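Local coordinates for p800 reaction center core protein (Heliobacterium modesticaldum, PDB 5V8K) that forms the core of a homodimeric photosynthetic reaction center, holding the bacteriochlorophylls that harvest light and separate charge, and binding an iron-sulfur cluster, at residues Val118-Gly132 and His169-His183. Residues are numbered along the deposited sequence; the frame is centred on the assembly and turned at random.
With GBF (Bacteriochlorophyll g), chain N.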
ATOM      1  N   VAL A 118      29.783  -8.570  36.536  1.00 59.39           N
ATOM      2  CA  VAL A 118      30.052  -8.128  37.909  1.00 60.39           C
ATOM      3  C   VAL A 118      30.321  -6.632  37.927  1.00 59.68           C
ATOM      4  O   VAL A 118      29.743  -5.885  38.728  1.00 62.41           O
ATOM      5  CB  VAL A 118      31.235  -8.910  38.519  1.00 62.53           C
ATOM      6  CG1 VAL A 118      31.552  -8.401  39.910  1.00 63.64           C
ATOM      7  CG2 VAL A 118      30.920 -10.370  38.635  1.00 63.40           C
ATOM      8  N   ALA A 119      31.204  -6.175  37.032  1.00 63.10           N
ATOM      9  CA  ALA A 119      31.565  -4.762  36.982  1.00 64.19           C
ATOM     10  C   ALA A 119      30.358  -3.904  36.647  1.00 60.02           C
ATOM     11  O   ALA A 119      30.202  -2.800  37.181  1.00 59.85           O
ATOM     12  CB  ALA A 119      32.677  -4.535  35.954  1.00 62.12           C
ATOM     13  N   GLN A 120      29.501  -4.384  35.753  1.00 57.84           N
ATOM     14  CA  GLN A 120      28.296  -3.624  35.411  1.00 57.38           C
ATOM     15  C   GLN A 120      27.346  -3.505  36.598  1.00 54.27           C
ATOM     16  O   GLN A 120      26.745  -2.452  36.803  1.00 53.72           O
ATOM     17  CB  GLN A 120      27.606  -4.268  34.205  1.00 53.19           C
ATOM     18  CG  GLN A 120      28.378  -4.058  32.922  1.00 55.41           C
ATOM     19  CD  GLN A 120      28.332  -2.605  32.459  1.00 54.27           C
ATOM     20  OE1 GLN A 120      29.067  -1.737  32.970  1.00 53.62           O
ATOM     21  NE2 GLN A 120      27.469  -2.336  31.469  1.00 52.06           N
ATOM     22  N   PHE A 121      27.194  -4.571  37.388  1.00 55.09           N
ATOM     23  CA  PHE A 121      26.399  -4.484  38.611  1.00 55.39           C
ATOM     24  C   PHE A 121      26.854  -3.337  39.515  1.00 56.96           C
ATOM     25  O   PHE A 121      26.018  -2.636  40.101  1.00 55.83           O
ATOM     26  CB  PHE A 121      26.480  -5.804  39.399  1.00 57.83           C
ATOM     27  CG  PHE A 121      25.725  -6.958  38.779  1.00 59.79           C
ATOM     28  CD1 PHE A 121      24.675  -6.736  37.909  1.00 54.85           C
ATOM     29  CD2 PHE A 121      26.057  -8.271  39.100  1.00 57.85           C
ATOM     30  CE1 PHE A 121      23.963  -7.813  37.338  1.00 55.04           C
ATOM     31  CE2 PHE A 121      25.365  -9.345  38.534  1.00 60.69           C
ATOM     32  CZ  PHE A 121      24.315  -9.112  37.649  1.00 58.51           C
ATOM     33  N   HIS A 122      28.168  -3.156  39.681  1.00 56.48           N
ATOM     34  CA  HIS A 122      28.651  -2.141  40.616  1.00 59.09           C
ATOM     35  C   HIS A 122      28.751  -0.759  39.986  1.00 56.12           C
ATOM     36  O   HIS A 122      28.633   0.240  40.701  1.00 56.23           O
ATOM     37  CB  HIS A 122      30.009  -2.551  41.225  1.00 59.11           C
ATOM     38  CG  HIS A 122      29.885  -3.415  42.445  1.00 60.54           C
ATOM     39  ND1 HIS A 122      30.900  -3.557  43.364  1.00 62.40           N
ATOM     40  CD2 HIS A 122      28.866  -4.179  42.899  1.00 61.84           C
ATOM     41  CE1 HIS A 122      30.522  -4.378  44.324  1.00 64.00           C
ATOM     42  NE2 HIS A 122      29.287  -4.768  44.069  1.00 65.30           N
ATOM     43  N   PHE A 123      28.927  -0.667  38.669  1.00 59.45           N
ATOM     44  CA  PHE A 123      28.734   0.612  38.001  1.00 58.26           C
ATOM     45  C   PHE A 123      27.278   1.076  38.114  1.00 61.04           C
ATOM     46  O   PHE A 123      27.006   2.239  38.437  1.00 59.18           O
ATOM     47  CB  PHE A 123      29.145   0.515  36.533  1.00 58.54           C
ATOM     48  CG  PHE A 123      29.021   1.822  35.792  1.00 57.09           C
ATOM     49  CD1 PHE A 123      29.828   2.905  36.124  1.00 58.16           C
ATOM     50  CD2 PHE A 123      28.108   1.973  34.773  1.00 57.01           C
ATOM     51  CE1 PHE A 123      29.717   4.115  35.452  1.00 56.19           C
ATOM     52  CE2 PHE A 123      27.992   3.197  34.094  1.00 55.66           C
ATOM     53  CZ  PHE A 123      28.800   4.252  34.437  1.00 54.67           C
ATOM     54  N   PHE A 124      26.318   0.180  37.837  1.00 60.98           N
ATOM     55  CA  PHE A 124      24.916   0.542  38.035  1.00 58.38           C
ATOM     56  C   PHE A 124      24.642   0.901  39.491  1.00 59.68           C
ATOM     57  O   PHE A 124      23.851   1.802  39.774  1.00 56.56           O
ATOM     58  CB  PHE A 124      23.990  -0.594  37.598  1.00 57.49           C
ATOM     59  CG  PHE A 124      23.708  -0.626  36.129  1.00 60.83           C
ATOM     60  CD1 PHE A 124      24.745  -0.671  35.206  1.00 59.78           C
ATOM     61  CD2 PHE A 124      22.408  -0.649  35.663  1.00 58.65           C
ATOM     62  CE1 PHE A 124      24.486  -0.729  33.839  1.00 57.26           C
ATOM     63  CE2 PHE A 124      22.149  -0.712  34.289  1.00 55.98           C
ATOM     64  CZ  PHE A 124      23.201  -0.744  33.383  1.00 54.78           C
ATOM     65  N   ALA A 125      25.257   0.184  40.432  1.00 51.67           N
ATOM     66  CA  ALA A 125      25.084   0.539  41.836  1.00 52.66           C
ATOM     67  C   ALA A 125      25.566   1.958  42.093  1.00 52.74           C
ATOM     68  O   ALA A 125      24.899   2.733  42.786  1.00 52.68           O
ATOM     69  CB  ALA A 125      25.839  -0.444  42.731  1.00 54.41           C
ATOM     70  N   LEU A 126      26.707   2.327  41.514  1.00 59.17           N
ATOM     71  CA  LEU A 126      27.211   3.681  41.688  1.00 59.33           C
ATOM     72  C   LEU A 126      26.213   4.693  41.149  1.00 60.46           C
ATOM     73  O   LEU A 126      25.815   5.620  41.860  1.00 57.99           O
ATOM     74  CB  LEU A 126      28.566   3.834  41.002  1.00 63.96           C
ATOM     75  CG  LEU A 126      29.167   5.235  41.022  1.00 62.20           C
ATOM     76  CD1 LEU A 126      29.614   5.579  42.431  1.00 61.68           C
ATOM     77  CD2 LEU A 126      30.303   5.313  40.031  1.00 60.26           C
ATOM     78  N   ILE A 127      25.776   4.515  39.898  1.00 56.20           N
ATOM     79  CA  ILE A 127      24.846   5.467  39.292  1.00 53.16           C
ATOM     80  C   ILE A 127      23.581   5.594  40.131  1.00 53.00           C
ATOM     81  O   ILE A 127      23.093   6.702  40.382  1.00 52.72           O
ATOM     82  CB  ILE A 127      24.513   5.072  37.841  1.00 53.49           C
ATOM     83  CG1 ILE A 127      25.555   5.609  36.870  1.00 57.94           C
ATOM     84  CG2 ILE A 127      23.219   5.709  37.398  1.00 52.87           C
ATOM     85  CD1 ILE A 127      26.935   5.158  37.111  1.00 62.66           C
ATOM     86  N   ALA A 128      23.006   4.467  40.557  1.00 53.68           N
ATOM     87  CA  ALA A 128      21.752   4.561  41.297  1.00 53.98           C
ATOM     88  C   ALA A 128      21.939   5.332  42.599  1.00 54.71           C
ATOM     89  O   ALA A 128      21.095   6.161  42.960  1.00 54.43           O
ATOM     90  CB  ALA A 128      21.191   3.175  41.579  1.00 54.47           C
ATOM     91  N   THR A 129      23.041   5.066  43.315  1.00 54.28           N
ATOM     92  CA  THR A 129      23.293   5.721  44.601  1.00 55.56           C
ATOM     93  C   THR A 129      23.544   7.209  44.416  1.00 55.29           C
ATOM     94  O   THR A 129      22.948   8.040  45.108  1.00 55.51           O
ATOM     95  CB  THR A 129      24.485   5.054  45.300  1.00 57.16           C
ATOM     96  OG1 THR A 129      24.208   3.658  45.479  1.00 57.50           O
ATOM     97  CG2 THR A 129      24.768   5.694  46.662  1.00 58.63           C
ATOM     98  N   LEU A 130      24.411   7.566  43.471  1.00 56.77           N
ATOM     99  CA  LEU A 130      24.729   8.972  43.262  1.00 54.38           C
ATOM    100  C   LEU A 130      23.500   9.759  42.824  1.00 54.26           C
ATOM    101  O   LEU A 130      23.332  10.927  43.202  1.00 53.36           O
ATOM    102  CB  LEU A 130      25.857   9.114  42.237  1.00 54.21           C
ATOM    103  CG  LEU A 130      27.253   8.605  42.599  1.00 55.62           C
ATOM    104  CD1 LEU A 130      28.217   8.990  41.495  1.00 55.36           C
ATOM    105  CD2 LEU A 130      27.702   9.178  43.965  1.00 57.20           C
ATOM    106  N   TRP A 131      22.618   9.146  42.037  1.00 53.05           N
ATOM    107  CA  TRP A 131      21.445   9.903  41.607  1.00 54.28           C
ATOM    108  C   TRP A 131      20.469  10.103  42.759  1.00 52.49           C
ATOM    109  O   TRP A 131      19.883  11.182  42.894  1.00 52.32           O
ATOM    110  CB  TRP A 131      20.742   9.235  40.439  1.00 50.58           C
ATOM    111  CG  TRP A 131      19.564  10.086  40.002  1.00 50.45           C
ATOM    112  CD1 TRP A 131      18.238   9.786  40.097  1.00 49.07           C
ATOM    113  CD2 TRP A 131      19.638  11.414  39.461  1.00 49.18           C
ATOM    114  NE1 TRP A 131      17.486  10.843  39.622  1.00 48.35           N
ATOM    115  CE2 TRP A 131      18.329  11.847  39.228  1.00 48.41           C
ATOM    116  CE3 TRP A 131      20.696  12.275  39.147  1.00 49.53           C
ATOM    117  CZ2 TRP A 131      18.045  13.113  38.693  1.00 51.02           C
ATOM    118  CZ3 TRP A 131      20.412  13.514  38.604  1.00 49.01           C
ATOM    119  CH2 TRP A 131      19.110  13.925  38.398  1.00 49.81           C
ATOM    120  N   GLY A 132      20.254   9.062  43.573  1.00 51.50           N
ATOM    121  CA  GLY A 132      19.521   9.246  44.815  1.00 52.35           C
ATOM    122  C   GLY A 132      20.087  10.371  45.674  1.00 53.45           C
ATOM    123  O   GLY A 132      19.335  11.143  46.275  1.00 53.71           O
ATOM    124  N   HIS A 169      16.211   4.834  44.912  1.00 56.01           N
ATOM    125  CA  HIS A 169      17.440   4.763  44.126  1.00 55.37           C
ATOM    126  C   HIS A 169      18.601   4.253  44.962  1.00 56.92           C
ATOM    127  O   HIS A 169      19.334   3.350  44.538  1.00 58.52           O
ATOM    128  CB  HIS A 169      17.761   6.125  43.536  1.00 54.69           C
ATOM    129  CG  HIS A 169      16.821   6.521  42.452  1.00 55.57           C
ATOM    130  ND1 HIS A 169      15.538   6.954  42.707  1.00 56.82           N
ATOM    131  CD2 HIS A 169      16.946   6.485  41.109  1.00 52.96           C
ATOM    132  CE1 HIS A 169      14.932   7.214  41.567  1.00 54.02           C
ATOM    133  NE2 HIS A 169      15.761   6.930  40.584  1.00 51.64           N
ATOM    134  N   VAL A 170      18.768   4.807  46.158  1.00 57.97           N
ATOM    135  CA  VAL A 170      19.828   4.367  47.056  1.00 59.48           C
ATOM    136  C   VAL A 170      19.674   2.887  47.365  1.00 59.97           C
ATOM    137  O   VAL A 170      20.665   2.148  47.456  1.00 60.64           O
ATOM    138  CB  VAL A 170      19.814   5.223  48.336  1.00 62.91           C
ATOM    139  CG1 VAL A 170      20.924   4.801  49.293  1.00 63.24           C
ATOM    140  CG2 VAL A 170      19.954   6.691  47.992  1.00 60.94           C
ATOM    141  N   ALA A 171      18.429   2.419  47.512  1.00 62.91           N
ATOM    142  CA  ALA A 171      18.221   1.008  47.816  1.00 63.52           C
ATOM    143  C   ALA A 171      18.661   0.156  46.642  1.00 63.57           C
ATOM    144  O   ALA A 171      19.335  -0.860  46.822  1.00 63.01           O
ATOM    145  CB  ALA A 171      16.761   0.746  48.181  1.00 63.63           C
ATOM    146  N   PHE A 172      18.340   0.584  45.425  1.00 58.53           N
ATOM    147  CA  PHE A 172      18.827  -0.131  44.256  1.00 58.76           C
ATOM    148  C   PHE A 172      20.344  -0.129  44.213  1.00 57.92           C
ATOM    149  O   PHE A 172      20.953  -1.111  43.790  1.00 58.45           O
ATOM    150  CB  PHE A 172      18.243   0.471  42.965  1.00 55.26           C
ATOM    151  CG  PHE A 172      17.014  -0.244  42.465  1.00 54.38           C
ATOM    152  CD1 PHE A 172      17.123  -1.421  41.723  1.00 53.86           C
ATOM    153  CD2 PHE A 172      15.748   0.258  42.739  1.00 54.20           C
ATOM    154  CE1 PHE A 172      16.008  -2.081  41.278  1.00 53.20           C
ATOM    155  CE2 PHE A 172      14.627  -0.388  42.293  1.00 53.52           C
ATOM    156  CZ  PHE A 172      14.750  -1.573  41.556  1.00 53.02           C
ATOM    157  N   GLY A 173      20.975   0.945  44.672  1.00 58.21           N
ATOM    158  CA  GLY A 173      22.422   0.941  44.773  1.00 59.08           C
ATOM    159  C   GLY A 173      22.915  -0.153  45.693  1.00 61.65           C
ATOM    160  O   GLY A 173      23.784  -0.944  45.331  1.00 61.09           O
ATOM    161  N   ALA A 174      22.347  -0.220  46.895  1.00 63.75           N
ATOM    162  CA  ALA A 174      22.715  -1.264  47.848  1.00 64.39           C
ATOM    163  C   ALA A 174      22.471  -2.660  47.278  1.00 63.20           C
ATOM    164  O   ALA A 174      23.326  -3.547  47.399  1.00 64.21           O
ATOM    165  CB  ALA A 174      21.927  -1.076  49.149  1.00 65.08           C
ATOM    166  N   VAL A 175      21.314  -2.882  46.659  1.00 72.17           N
ATOM    167  CA  VAL A 175      20.986  -4.222  46.169  1.00 73.58           C
ATOM    168  C   VAL A 175      21.998  -4.675  45.119  1.00 72.20           C
ATOM    169  O   VAL A 175      22.536  -5.786  45.197  1.00 70.76           O
ATOM    170  CB  VAL A 175      19.540  -4.257  45.638  1.00 71.41           C
ATOM    171  CG1 VAL A 175      19.279  -5.502  44.774  1.00 72.03           C
ATOM    172  CG2 VAL A 175      18.579  -4.225  46.825  1.00 67.69           C
ATOM    173  N   PHE A 176      22.273  -3.824  44.120  1.00 66.14           N
ATOM    174  CA  PHE A 176      23.254  -4.184  43.098  1.00 62.14           C
ATOM    175  C   PHE A 176      24.677  -4.227  43.644  1.00 63.70           C
ATOM    176  O   PHE A 176      25.538  -4.900  43.064  1.00 63.87           O
ATOM    177  CB  PHE A 176      23.191  -3.208  41.932  1.00 60.22           C
ATOM    178  CG  PHE A 176      22.135  -3.541  40.925  1.00 58.57           C
ATOM    179  CD1 PHE A 176      22.259  -4.662  40.115  1.00 61.42           C
ATOM    180  CD2 PHE A 176      21.017  -2.746  40.790  1.00 62.20           C
ATOM    181  CE1 PHE A 176      21.276  -4.985  39.176  1.00 61.95           C
ATOM    182  CE2 PHE A 176      20.022  -3.055  39.839  1.00 59.41           C
ATOM    183  CZ  PHE A 176      20.159  -4.160  39.038  1.00 57.90           C
ATOM    184  N   PHE A 177      24.958  -3.504  44.731  1.00 63.44           N
ATOM    185  CA  PHE A 177      26.256  -3.644  45.381  1.00 69.61           C
ATOM    186  C   PHE A 177      26.407  -5.036  45.994  1.00 66.81           C
ATOM    187  O   PHE A 177      27.404  -5.728  45.760  1.00 67.57           O
ATOM    188  CB  PHE A 177      26.434  -2.545  46.441  1.00 68.06           C
ATOM    189  CG  PHE A 177      27.676  -2.699  47.288  1.00 71.15           C
ATOM    190  CD1 PHE A 177      28.920  -2.403  46.769  1.00 70.19           C
ATOM    191  CD2 PHE A 177      27.590  -3.118  48.604  1.00 70.39           C
ATOM    192  CE1 PHE A 177      30.057  -2.519  47.541  1.00 70.56           C
ATOM    193  CE2 PHE A 177      28.731  -3.237  49.382  1.00 75.63           C
ATOM    194  CZ  PHE A 177      29.964  -2.933  48.849  1.00 73.31           C
ATOM    195  N   LEU A 178      25.421  -5.469  46.784  1.00 67.92           N
ATOM    196  CA  LEU A 178      25.477  -6.813  47.353  1.00 71.98           C
ATOM    197  C   LEU A 178      25.446  -7.880  46.266  1.00 71.90           C
ATOM    198  O   LEU A 178      26.105  -8.922  46.389  1.00 69.99           O
ATOM    199  CB  LEU A 178      24.318  -7.017  48.325  1.00 73.15           C
ATOM    200  CG  LEU A 178      24.245  -6.038  49.497  1.00 76.31           C
ATOM    201  CD1 LEU A 178      23.037  -6.379  50.370  1.00 78.88           C
ATOM    202  CD2 LEU A 178      25.540  -6.033  50.329  1.00 75.05           C
ATOM    203  N   GLY A 179      24.653  -7.665  45.216  1.00 71.89           N
ATOM    204  CA  GLY A 179      24.557  -8.667  44.168  1.00 69.07           C
ATOM    205  C   GLY A 179      25.841  -8.773  43.371  1.00 68.97           C
ATOM    206  O   GLY A 179      26.233  -9.861  42.950  1.00 70.01           O
ATOM    207  N   GLY A 180      26.511  -7.640  43.151  1.00 70.20           N
ATOM    208  CA  GLY A 180      27.816  -7.674  42.503  1.00 72.68           C
ATOM    209  C   GLY A 180      28.869  -8.383  43.337  1.00 74.49           C
ATOM    210  O   GLY A 180      29.669  -9.165  42.819  1.00 73.27           O
ATOM    211  N   ILE A 181      28.887  -8.127  44.639  1.00 69.69           N
ATOM    212  CA  ILE A 181      29.828  -8.830  45.505  1.00 74.04           C
ATOM    213  C   ILE A 181      29.539 -10.321  45.493  1.00 75.17           C
ATOM    214  O   ILE A 181      30.456 -11.150  45.379  1.00 74.19           O
ATOM    215  CB  ILE A 181      29.782  -8.260  46.929  1.00 73.52           C
ATOM    216  CG1 ILE A 181      30.449  -6.893  46.933  1.00 73.20           C
ATOM    217  CG2 ILE A 181      30.498  -9.195  47.913  1.00 76.12           C
ATOM    218  CD1 ILE A 181      30.230  -6.141  48.170  1.00 74.28           C
ATOM    219  N   PHE A 182      28.264 -10.688  45.633  1.00 69.94           N
ATOM    220  CA  PHE A 182      27.916 -12.100  45.667  1.00 70.91           C
ATOM    221  C   PHE A 182      28.414 -12.810  44.417  1.00 71.96           C
ATOM    222  O   PHE A 182      29.065 -13.856  44.501  1.00 72.59           O
ATOM    223  CB  PHE A 182      26.410 -12.282  45.807  1.00 70.18           C
ATOM    224  CG  PHE A 182      25.966 -13.695  45.558  1.00 71.92           C
ATOM    225  CD1 PHE A 182      25.962 -14.635  46.582  1.00 73.15           C
ATOM    226  CD2 PHE A 182      25.597 -14.092  44.291  1.00 69.36           C
ATOM    227  CE1 PHE A 182      25.581 -15.924  46.345  1.00 73.92           C
ATOM    228  CE2 PHE A 182      25.203 -15.387  44.043  1.00 72.48           C
ATOM    229  CZ  PHE A 182      25.195 -16.307  45.064  1.00 76.06           C
ATOM    230  N   HIS A 183      28.120 -12.253  43.241  1.00 68.86           N
ATOM    231  CA  HIS A 183      28.563 -12.885  42.005  1.00 70.95           C
ATOM    232  C   HIS A 183      30.052 -12.742  41.751  1.00 69.07           C
ATOM    233  O   HIS A 183      30.608 -13.517  40.966  1.00 69.37           O
ATOM    234  CB  HIS A 183      27.832 -12.308  40.814  1.00 65.82           C
ATOM    235  CG  HIS A 183      26.525 -12.977  40.555  1.00 65.18           C
ATOM    236  ND1 HIS A 183      26.418 -14.325  40.301  1.00 66.87           N
ATOM    237  CD2 HIS A 183      25.269 -12.483  40.529  1.00 63.84           C
ATOM    238  CE1 HIS A 183      25.148 -14.637  40.127  1.00 68.12           C
ATOM    239  NE2 HIS A 183      24.433 -13.536  40.257  1.00 67.31           N
TER
HETATM  240 MG   GBF N1012      33.322  -2.852  43.202  1.00 67.46          MG
HETATM  241  CHA GBF N1012      32.482   0.453  42.326  1.00 64.17           C
HETATM  242  CHB GBF N1012      33.261  -1.978  46.363  1.00 70.98           C
HETATM  243  CHC GBF N1012      34.728  -5.956  43.776  1.00 71.32           C
HETATM  244  CHD GBF N1012      33.828  -3.387  39.701  1.00 65.83           C
HETATM  245  NA  GBF N1012      33.076  -1.130  44.133  1.00 75.39           N
HETATM  246  C1A GBF N1012      32.677   0.093  43.751  1.00 66.23           C
HETATM  247  C2A GBF N1012      32.305   1.114  44.774  1.00 70.64           C
HETATM  248  C3A GBF N1012      32.719   0.341  46.021  1.00 73.25           C
HETATM  249  C4A GBF N1012      33.023  -1.012  45.465  1.00 73.55           C
HETATM  250  CMA GBF N1012      33.999   0.929  46.595  1.00 71.11           C
HETATM  251  CAA GBF N1012      30.879   1.643  44.912  1.00 65.60           C
HETATM  252  CBA GBF N1012      29.809   0.591  44.702  1.00 79.21           C
HETATM  253  CGA GBF N1012      28.498   1.246  45.071  1.00 81.11           C
HETATM  254  O1A GBF N1012      28.231   2.352  44.631  1.00 85.91           O
HETATM  255  O2A GBF N1012      27.845   0.862  46.306  1.00 81.93           O
HETATM  256  NB  GBF N1012      33.996  -3.814  44.872  1.00 70.62           N
HETATM  257  C1B GBF N1012      33.744  -3.362  46.102  1.00 75.33           C
HETATM  258  C2B GBF N1012      34.019  -4.359  47.006  1.00 78.95           C
HETATM  259  C3B GBF N1012      34.432  -5.472  46.286  1.00 83.34           C
HETATM  260  C4B GBF N1012      34.389  -5.086  44.933  1.00 71.82           C
HETATM  261  CMB GBF N1012      33.880  -4.252  48.498  1.00 75.59           C
HETATM  262  CAB GBF N1012      34.813  -6.741  46.983  1.00 82.46           C
HETATM  263  CBB GBF N1012      35.280  -7.885  46.509  1.00 84.71           C
HETATM  264  NC  GBF N1012      34.109  -4.298  41.994  1.00 67.54           N
HETATM  265  C1C GBF N1012      34.549  -5.495  42.377  1.00 71.23           C
HETATM  266  C2C GBF N1012      34.970  -6.586  41.482  1.00 69.25           C
HETATM  267  C3C GBF N1012      34.625  -5.713  40.350  1.00 67.04           C
HETATM  268  C4C GBF N1012      34.188  -4.439  40.668  1.00 66.15           C
HETATM  269  CMC GBF N1012      36.473  -6.785  41.653  1.00 71.29           C
HETATM  270  CAC GBF N1012      34.776  -6.119  38.926  1.00 65.85           C
HETATM  271  CBC GBF N1012      35.244  -7.498  38.510  1.00 66.78           C
HETATM  272  ND  GBF N1012      33.330  -1.841  41.463  1.00 64.82           N
HETATM  273  C1D GBF N1012      33.371  -2.076  40.173  1.00 64.62           C
HETATM  274  C2D GBF N1012      32.892  -0.979  39.091  1.00 61.36           C
HETATM  275  C3D GBF N1012      32.597  -0.102  40.117  1.00 62.82           C
HETATM  276  C4D GBF N1012      32.830  -0.544  41.436  1.00 63.79           C
HETATM  277  CMD GBF N1012      32.756  -0.876  37.621  1.00 64.44           C
HETATM  278  CAD GBF N1012      32.121   1.299  40.191  1.00 63.12           C
HETATM  279  OBD GBF N1012      31.668   2.154  39.356  1.00 71.81           O
HETATM  280  CBD GBF N1012      32.005   1.672  41.624  1.00 65.74           C
HETATM  281  CGD GBF N1012      32.853   2.870  41.973  1.00 69.66           C
HETATM  282  O1D GBF N1012      32.486   3.734  42.763  1.00 70.72           O
HETATM  283  O2D GBF N1012      34.172   3.005  41.387  1.00 74.16           O
HETATM  284  CED GBF N1012      34.775   4.304  41.308  1.00 74.99           C
HETATM  285  C1  GBF N1012      26.807   1.645  46.893  1.00 80.37           C
HETATM  286  C2  GBF N1012      26.256   0.878  48.079  1.00 78.97           C
HETATM  287  C3  GBF N1012      25.516   1.467  49.028  1.00 80.82           C
HETATM  288  C4  GBF N1012      25.205   2.932  48.935  1.00 81.71           C
HETATM  289  C5  GBF N1012      24.972   0.679  50.200  1.00 82.72           C
HETATM  290  C6  GBF N1012      26.027  -0.161  50.914  1.00 85.74           C
HETATM  291  C7  GBF N1012      25.326  -1.042  51.929  1.00 90.22           C
HETATM  292  C8  GBF N1012      26.016  -1.855  52.744  1.00 93.82           C
HETATM  293  C9  GBF N1012      27.531  -1.918  52.684  1.00 93.21           C
HETATM  294  C10 GBF N1012      25.280  -2.711  53.736  1.00 97.47           C
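His122 on helix 113-137 meets Phe177 on helix 162-186 through both backbone and ring. Its imidazole bridges pigment and protein: ND1 binds the magnesium of a bacteriochlorophyll g at 2.5 Å, while NE2 donates to Phe177 O at 2.7 Å, in the carbonyl plane and on a lone pair. With both nitrogens engaged, the ring's rotation is fixed, and the hydrogen bond from NE2 probably makes ND1 a somewhat better magnesium ligand. Phe177 O also accepts the helical bond from Ile181 N. Phe177 CD1 lies over one imidazole face, 3.5 Å from His122 CE1, with the two rings slid so far that they barely overlap; the edge of the Phe177 ring meets the macrocycle, CE1 against CHB.

Phe121 fits as a knob among Phe176, Gly179, Gly180 and His183. With CG anti to the carbonyl carbon (chi1 -72°), its ring reaches Phe176 CD1 through CD1 at 3.9 Å and His183 CD2 through CE2 at 3.7 Å, completing an aromatic cluster. Phe176 CB rests 3.4 Å from Phe121 O. Gly180 and Gly173 let the backbones close in, with Ala125 CA 4.0 Å from Gly173 CA.

This is a nearly antiparallel transmembrane helix pair, in which the axes of 118-132 and 169-183 come within 7.1 Å, built around a histidine-ligated bacteriochlorophyll g site, probably part of the antenna.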